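Vanadium-dependent haloperoxidase (Zobellia galactanivorans, PDB 4CIT) probably uses hydrogen peroxide to oxidise iodide at a bound vanadate, as expected of a vanadium-dependent haloperoxidase. Local coordinates at residues A73-A78 with T95-P100; A112-M117 with D151-G156. One frame throughout, in Å; residues are numbered along the deposited sequence.

Interactions 1 and 2 lie side by side at one end of this mostly helical chain, with centres about 11 Å apart. They follow one another in sequence, and helices 59-80 and 108-123 are consecutive. Tyr155, on helix 146-167, joins them. Its OH lies 2.7 Å from Pro98 O, a probable hydrogen bond, and 3.6 Å from Ile97 CD1. The helices of the two contacts also pack directly, with Ala73 CB 3.6 Å from Ala112 O. Interaction 1 holds a sodium ligand. Neither contact supplies a residue to the vanadate pocket, whose residues come from the later part of the chain. Interaction 1 packs a loop on a helix; interaction 2 packs helix on helix.

Interaction 1 (A73-A78 with T95-P100); sequences AYEIVA and TAIPEP. With NA (sodium ion), chain G.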
ATOM      1  N   ALA A  73       2.294 -11.506 -12.147  1.00  9.34           N
ATOM      2  CA  ALA A  73       3.507 -11.278 -12.916  1.00  9.22           C
ATOM      3  C   ALA A  73       4.720 -11.930 -12.346  1.00  9.20           C
ATOM      4  O   ALA A  73       5.520 -12.574 -13.073  1.00  9.77           O
ATOM      5  CB  ALA A  73       3.729  -9.808 -12.994  1.00  9.71           C
ATOM      6  N   TYR A  74       4.882 -11.836 -11.026  1.00  8.75           N
ATOM      7  CA  TYR A  74       6.005 -12.470 -10.355  1.00  9.74           C
ATOM      8  C   TYR A  74       5.995 -13.948 -10.544  1.00  9.32           C
ATOM      9  O   TYR A  74       7.031 -14.584 -10.855  1.00  8.18           O
ATOM     10  CB  TYR A  74       6.001 -12.147  -8.820  1.00 10.15           C
ATOM     11  CG  TYR A  74       7.145 -12.874  -8.128  1.00  9.10           C
ATOM     12  CD1 TYR A  74       8.422 -12.372  -8.200  1.00 10.04           C
ATOM     13  CD2 TYR A  74       6.919 -14.128  -7.511  1.00  9.28           C
ATOM     14  CE1 TYR A  74       9.495 -13.094  -7.750  1.00  9.70           C
ATOM     15  CE2 TYR A  74       7.994 -14.851  -6.997  1.00  8.68           C
ATOM     16  CZ  TYR A  74       9.259 -14.251  -7.023  1.00  9.99           C
ATOM     17  OH  TYR A  74      10.336 -14.937  -6.500  1.00 11.91           O
ATOM     18  N   GLU A  75       4.812 -14.574 -10.457  1.00  9.04           N
ATOM     19  CA  GLU A  75       4.799 -16.022 -10.718  1.00  9.40           C
ATOM     20  C   GLU A  75       5.321 -16.434 -12.115  1.00  9.82           C
ATOM     21  O   GLU A  75       5.944 -17.489 -12.302  1.00  8.83           O
ATOM     22  CB  GLU A  75       3.441 -16.666 -10.450  1.00 10.02           C
ATOM     23  CG  GLU A  75       3.055 -16.661  -8.980  1.00 11.05           C
ATOM     24  CD  GLU A  75       4.052 -17.530  -8.145  1.00 14.11           C
ATOM     25  OE1 GLU A  75       4.161 -18.797  -8.315  1.00 15.62           O
ATOM     26  OE2 GLU A  75       4.868 -16.937  -7.460  1.00 13.38           O
ATOM     27  N   ILE A  76       4.995 -15.675 -13.087  1.00  9.98           N
ATOM     28  CA  ILE A  76       5.528 -15.880 -14.481  1.00 10.68           C
ATOM     29  C   ILE A  76       7.034 -15.823 -14.533  1.00 12.87           C
ATOM     30  O   ILE A  76       7.725 -16.747 -15.058  1.00 11.82           O
ATOM     31  CB  ILE A  76       4.838 -14.993 -15.495  1.00 11.36           C
ATOM     32  CG1 ILE A  76       3.390 -15.423 -15.689  1.00 12.20           C
ATOM     33  CG2 ILE A  76       5.615 -15.079 -16.840  1.00 12.65           C
ATOM     34  CD1 ILE A  76       2.540 -14.377 -16.426  1.00 12.83           C
ATOM     35  N   VAL A  77       7.579 -14.793 -13.904  1.00 11.14           N
ATOM     36  CA  VAL A  77       9.008 -14.702 -13.721  1.00 13.03           C
ATOM     37  C   VAL A  77       9.622 -15.857 -12.988  1.00 12.12           C
ATOM     38  O   VAL A  77      10.594 -16.460 -13.491  1.00 13.36           O
ATOM     39  CB  VAL A  77       9.397 -13.379 -13.071  1.00 13.22           C
ATOM     40  CG1 VAL A  77      10.870 -13.343 -12.733  1.00 17.45           C
ATOM     41  CG2 VAL A  77       9.061 -12.277 -13.990  1.00 14.72           C
ATOM     42  N   ALA A  78       9.074 -16.264 -11.851  1.00 10.50           N
ATOM     43  CA  ALA A  78       9.566 -17.377 -11.048  1.00 10.91           C
ATOM     44  C   ALA A  78       9.535 -18.744 -11.827  1.00 11.81           C
ATOM     45  O   ALA A  78      10.420 -19.588 -11.683  1.00 12.15           O
ATOM     46  CB  ALA A  78       8.798 -17.518  -9.792  1.00 10.81           C
ATOM     47  N   THR A  95      -1.684 -21.954  -5.180  1.00 12.16           N
ATOM     48  CA  THR A  95      -1.083 -23.099  -5.872  1.00 12.27           C
ATOM     49  C   THR A  95      -0.366 -22.767  -7.153  1.00 11.76           C
ATOM     50  O   THR A  95      -0.381 -21.633  -7.657  1.00 12.05           O
ATOM     51  CB  THR A  95      -2.155 -24.177  -6.225  1.00 15.92           C
ATOM     52  OG1 THR A  95      -3.094 -23.621  -7.150  1.00 15.92           O
ATOM     53  CG2 THR A  95      -2.836 -24.725  -4.928  1.00 19.02           C
ATOM     54  N   ALA A  96       0.333 -23.763  -7.677  1.00 12.04           N
ATOM     55  CA  ALA A  96       1.185 -23.502  -8.866  1.00 13.09           C
ATOM     56  C   ALA A  96       0.431 -22.991 -10.094  1.00 14.56           C
ATOM     57  O   ALA A  96      -0.637 -23.528 -10.510  1.00 13.76           O
ATOM     58  CB  ALA A  96       2.056 -24.704  -9.168  1.00 15.84           C
ATOM     59  N   ILE A  97       1.000 -21.970 -10.742  1.00 12.36           N
ATOM     60  CA  ILE A  97       0.451 -21.489 -12.031  1.00 13.66           C
ATOM     61  C   ILE A  97       0.711 -22.505 -13.145  1.00 14.06           C
ATOM     62  O   ILE A  97       1.631 -23.317 -13.051  1.00 14.37           O
ATOM     63  CB  ILE A  97       0.972 -20.126 -12.492  1.00 14.07           C
ATOM     64  CG1 ILE A  97       2.488 -20.069 -12.616  1.00 13.07           C
ATOM     65  CG2 ILE A  97       0.481 -18.962 -11.537  1.00 16.18           C
ATOM     66  CD1 ILE A  97       2.978 -18.951 -13.514  1.00 13.47           C
ATOM     67  N   PRO A  98      -0.078 -22.405 -14.210  1.00 15.14           N
ATOM     68  CA  PRO A  98       0.203 -23.221 -15.356  1.00 18.67           C
ATOM     69  C   PRO A  98       1.572 -22.897 -15.892  1.00 16.44           C
ATOM     70  O   PRO A  98       1.931 -21.733 -15.922  1.00 14.03           O
ATOM     71  CB  PRO A  98      -0.866 -22.772 -16.394  1.00 19.69           C
ATOM     72  CG  PRO A  98      -1.889 -22.051 -15.637  1.00 22.13           C
ATOM     73  CD  PRO A  98      -1.332 -21.647 -14.328  1.00 17.80           C
ATOM     74  N   GLU A  99       2.299 -23.913 -16.373  1.00 17.32           N
ATOM     75  CA  GLU A  99       3.577 -23.721 -17.078  1.00 20.15           C
ATOM     76  C   GLU A  99       3.344 -23.299 -18.536  1.00 16.25           C
ATOM     77  O   GLU A  99       2.348 -23.640 -19.077  1.00 16.53           O
ATOM     78  CB  GLU A  99       4.346 -25.051 -17.053  1.00 23.68           C
ATOM     79  CG  GLU A  99       4.858 -25.426 -15.650  1.00 31.61           C
ATOM     80  CD  GLU A  99       6.088 -24.626 -15.170  1.00 35.04           C
ATOM     81  OE1 GLU A  99       6.671 -23.735 -15.851  1.00 37.87           O
ATOM     82  OE2 GLU A  99       6.489 -24.869 -14.032  1.00 41.96           O
ATOM     83  N   PRO A 100       4.303 -22.628 -19.172  1.00 16.32           N
ATOM     84  CA  PRO A 100       4.125 -22.248 -20.535  1.00 16.16           C
ATOM     85  C   PRO A 100       4.309 -23.479 -21.446  1.00 15.23           C
ATOM     86  O   PRO A 100       5.013 -24.451 -21.085  1.00 16.69           O
ATOM     87  CB  PRO A 100       5.226 -21.256 -20.759  1.00 17.23           C
ATOM     88  CG  PRO A 100       6.301 -21.542 -19.770  1.00 17.70           C
ATOM     89  CD  PRO A 100       5.547 -22.056 -18.575  1.00 18.05           C
TER
HETATM   90 NA    NA G1454      12.309 -19.987 -10.589  1.00 14.38          NA
HETATM   91  O   HOH W   1      10.517 -21.735  -9.151  1.00 32.03           O
HETATM   92  O   HOH W   2      12.881 -21.622 -12.156  1.00 26.44           O
HETATM   93  O   HOH W   3      13.982 -21.052  -9.259  1.00 24.86           O
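The loop between helices 59-80 and 108-123 lies back against the first of these helices. Within residues 95-100, Ile97 makes the contact, with Glu75 and Ile76. The contact is apolar. CD1 of Ile97 rests on the helix backbone, 3.5 Å from Glu75 O and 3.9 Å from Ile76 N. Its other branch, CG2, lies 3.9 Å from Glu75 CB. CG1 of Ile97 sits between its own backbone N and carbonyl carbon (chi1 57°), and the chain from there is extended, which carries CD1 out to the helix. Ile76 crosses Ile97 at about a right angle, its CG1 4.2 Å from CD1 of Ile97. With an alanine here both branches of Ile97 are gone, and a gap would probably open beside Glu75 CB and the helix backbone.

Only the aliphatic start of Glu75 serves this packing. Its chain bends at chi2 (-64°), and the carboxylate is held elsewhere, hydrogen-bonded to Ser86 OG through OE1 and to Leu87 N through OE2. Glu75 thus ties the segment that follows helix 59-80 to the helix itself.

A sodium site sits at the C-terminal end of the same helix. Ala78 O binds the ion at 2.2 Å, and Asn81 O and Tyr84 O add two more carbonyl ligands. Three waters bring the count to six, the closest of them 2.3 Å from the sodium. The partial negative charge of a helix C-terminus would probably favour a cation there. Tyr108 and Ala115 of helix 108-123 also touch the Ile76 side chain.

Interaction 2 (A112-M117 with D151-G156); sequences AVVAHM and DSKAYG
Val114 sets its two methyls over the backbone of helix 146-167 at Lys153 and Gly156. CG1 lies 3.7 Å from Lys153 O and 4.0 Å from Gly156 CA, while CG2 lies 4.1 Å from Lys153 CA. CG1 stands opposite the backbone N of Val114 (chi1 161°), which directs it at the other helix. Lys153 adds only the start of its chain: its CG is 4.2 Å from Val114 CG1, and its amino end leads away. The next residue after Val114, Ala115, puts its CB 3.5 Å from Gly156 O.

Segments 112-117 and 151-156 cross at -46°, their axes 7.9 Å apart at closest. The absence of a side chain at Gly156 is consistent with this closeness: a CB there would point at helix 108-123 and lie 2.8 Å from Val114 CG1, too near for packing. The CA atoms of Ala115 and Gly156 are 4.7 Å apart. Tyr138, from helix 128-144, touches both Val114 and Lys153, so a third helix borders the contact.

Methyl groups here meet backbone atoms and one methylene, without polar bonding between the segments; the contact therefore rests on van der Waals packing, with Gly156 and Ala115 probably letting the backbones approach.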
ATOM      1  N   ALA A 112       3.999 -11.507 -18.456  1.00  9.22           N
ATOM      2  CA  ALA A 112       3.884 -10.952 -17.074  1.00  9.23           C
ATOM      3  C   ALA A 112       3.159  -9.609 -17.114  1.00 10.15           C
ATOM      4  O   ALA A 112       2.313  -9.374 -16.237  1.00  9.70           O
ATOM      5  CB  ALA A 112       5.247 -10.832 -16.444  1.00  9.97           C
ATOM      6  N   VAL A 113       3.508  -8.710 -18.049  1.00  9.36           N
ATOM      7  CA  VAL A 113       2.811  -7.410 -18.196  1.00 10.38           C
ATOM      8  C   VAL A 113       1.337  -7.606 -18.558  1.00 10.14           C
ATOM      9  O   VAL A 113       0.464  -6.947 -18.017  1.00 10.18           O
ATOM     10  CB  VAL A 113       3.504  -6.396 -19.129  1.00 11.13           C
ATOM     11  CG1 VAL A 113       2.687  -5.121 -19.139  1.00 12.65           C
ATOM     12  CG2 VAL A 113       4.942  -6.194 -18.596  1.00 13.90           C
ATOM     13  N   VAL A 114       1.054  -8.555 -19.405  1.00  9.92           N
ATOM     14  CA  VAL A 114      -0.319  -8.844 -19.821  1.00  9.31           C
ATOM     15  C   VAL A 114      -1.114  -9.296 -18.622  1.00  9.39           C
ATOM     16  O   VAL A 114      -2.219  -8.827 -18.378  1.00 10.14           O
ATOM     17  CB  VAL A 114      -0.322  -9.973 -20.920  1.00  9.61           C
ATOM     18  CG1 VAL A 114      -1.675 -10.640 -21.055  1.00 10.55           C
ATOM     19  CG2 VAL A 114      -0.001  -9.409 -22.308  1.00  9.65           C
ATOM     20  N   ALA A 115      -0.538 -10.228 -17.841  1.00  8.16           N
ATOM     21  CA  ALA A 115      -1.220 -10.693 -16.574  1.00  8.54           C
ATOM     22  C   ALA A 115      -1.505  -9.517 -15.601  1.00  8.17           C
ATOM     23  O   ALA A 115      -2.627  -9.403 -15.029  1.00  9.67           O
ATOM     24  CB  ALA A 115      -0.401 -11.785 -15.941  1.00  8.86           C
ATOM     25  N   HIS A 116      -0.486  -8.675 -15.412  1.00  7.79           N
ATOM     26  CA  HIS A 116      -0.572  -7.525 -14.482  1.00  9.03           C
ATOM     27  C   HIS A 116      -1.743  -6.594 -14.931  1.00  9.82           C
ATOM     28  O   HIS A 116      -2.598  -6.212 -14.127  1.00  9.92           O
ATOM     29  CB  HIS A 116       0.737  -6.793 -14.429  1.00  9.18           C
ATOM     30  CG  HIS A 116       0.793  -5.772 -13.371  1.00  9.44           C
ATOM     31  ND1 HIS A 116       0.158  -4.557 -13.479  1.00  9.79           N
ATOM     32  CD2 HIS A 116       1.380  -5.793 -12.138  1.00  9.93           C
ATOM     33  CE1 HIS A 116       0.307  -3.895 -12.333  1.00 11.02           C
ATOM     34  NE2 HIS A 116       1.070  -4.613 -11.526  1.00 10.54           N
ATOM     35  N   MET A 117      -1.771  -6.244 -16.237  1.00  9.60           N
ATOM     36  CA  MET A 117      -2.806  -5.359 -16.712  1.00  9.48           C
ATOM     37  C   MET A 117      -4.169  -5.977 -16.609  1.00  9.66           C
ATOM     38  O   MET A 117      -5.134  -5.318 -16.254  1.00 11.55           O
ATOM     39  CB  MET A 117      -2.525  -4.900 -18.146  1.00  9.25           C
ATOM     40  CG  MET A 117      -1.297  -4.088 -18.292  1.00  9.24           C
ATOM     41  SD  MET A 117      -0.979  -3.264 -19.927  1.00  7.33           S
ATOM     42  CE  MET A 117      -0.745  -4.750 -20.916  1.00  9.86           C
ATOM     43  N   ASP A 151       1.052 -15.617 -28.712  1.00 13.65           N
ATOM     44  CA  ASP A 151       1.388 -16.770 -27.847  1.00 14.09           C
ATOM     45  C   ASP A 151       1.674 -16.262 -26.453  1.00 12.26           C
ATOM     46  O   ASP A 151       1.273 -16.877 -25.453  1.00 12.24           O
ATOM     47  CB  ASP A 151       2.604 -17.540 -28.365  1.00 15.33           C
ATOM     48  CG  ASP A 151       2.266 -18.344 -29.695  1.00 18.56           C
ATOM     49  OD1 ASP A 151       1.097 -18.628 -29.920  1.00 22.23           O
ATOM     50  OD2 ASP A 151       3.174 -18.644 -30.421  1.00 21.10           O
ATOM     51  N   SER A 152       2.368 -15.128 -26.392  1.00 11.86           N
ATOM     52  CA  SER A 152       2.725 -14.538 -25.091  1.00 11.41           C
ATOM     53  C   SER A 152       1.509 -14.001 -24.312  1.00 12.68           C
ATOM     54  O   SER A 152       1.333 -14.224 -23.051  1.00 11.08           O
ATOM     55  CB  SER A 152       3.824 -13.483 -25.236  1.00 11.39           C
ATOM     56  OG  SER A 152       4.934 -13.982 -25.908  1.00 11.67           O
ATOM     57  N   LYS A 153       0.659 -13.271 -25.029  1.00 10.73           N
ATOM     58  CA  LYS A 153      -0.612 -12.822 -24.433  1.00 11.37           C
ATOM     59  C   LYS A 153      -1.479 -13.929 -23.898  1.00 11.65           C
ATOM     60  O   LYS A 153      -2.064 -13.867 -22.796  1.00 11.35           O
ATOM     61  CB  LYS A 153      -1.409 -12.008 -25.472  1.00 13.10           C
ATOM     62  CG  LYS A 153      -2.794 -11.632 -24.957  1.00 15.30           C
ATOM     63  CD  LYS A 153      -3.580 -10.716 -25.893  1.00 18.96           C
ATOM     64  CE  LYS A 153      -3.911 -11.332 -27.170  1.00 24.60           C
ATOM     65  NZ  LYS A 153      -5.355 -11.680 -27.022  1.00 31.61           N
ATOM     66  N   ALA A 154      -1.578 -15.023 -24.686  1.00 12.24           N
ATOM     67  CA  ALA A 154      -2.354 -16.164 -24.293  1.00 13.05           C
ATOM     68  C   ALA A 154      -1.871 -16.765 -22.977  1.00 11.74           C
ATOM     69  O   ALA A 154      -2.695 -17.148 -22.133  1.00 11.73           O
ATOM     70  CB  ALA A 154      -2.383 -17.218 -25.410  1.00 16.06           C
ATOM     71  N   TYR A 155      -0.578 -16.851 -22.777  1.00 11.67           N
ATOM     72  CA  TYR A 155      -0.015 -17.418 -21.544  1.00 11.67           C
ATOM     73  C   TYR A 155      -0.300 -16.445 -20.390  1.00 10.74           C
ATOM     74  O   TYR A 155      -0.685 -16.899 -19.304  1.00 10.56           O
ATOM     75  CB  TYR A 155       1.444 -17.719 -21.669  1.00 11.13           C
ATOM     76  CG  TYR A 155       2.063 -18.333 -20.442  1.00 11.12           C
ATOM     77  CD1 TYR A 155       1.493 -19.408 -19.837  1.00 11.50           C
ATOM     78  CD2 TYR A 155       3.145 -17.771 -19.863  1.00 10.54           C
ATOM     79  CE1 TYR A 155       2.007 -19.913 -18.682  1.00 11.79           C
ATOM     80  CE2 TYR A 155       3.677 -18.267 -18.677  1.00 10.75           C
ATOM     81  CZ  TYR A 155       3.069 -19.285 -18.090  1.00 11.78           C
ATOM     82  OH  TYR A 155       3.533 -19.847 -16.931  1.00 13.60           O
ATOM     83  N   GLY A 156      -0.019 -15.172 -20.596  1.00 11.18           N
ATOM     84  CA  GLY A 156      -0.346 -14.144 -19.578  1.00 10.14           C
ATOM     85  C   GLY A 156      -1.798 -14.178 -19.086  1.00  9.60           C
ATOM     86  O   GLY A 156      -2.074 -14.104 -17.890  1.00  9.09           O
TER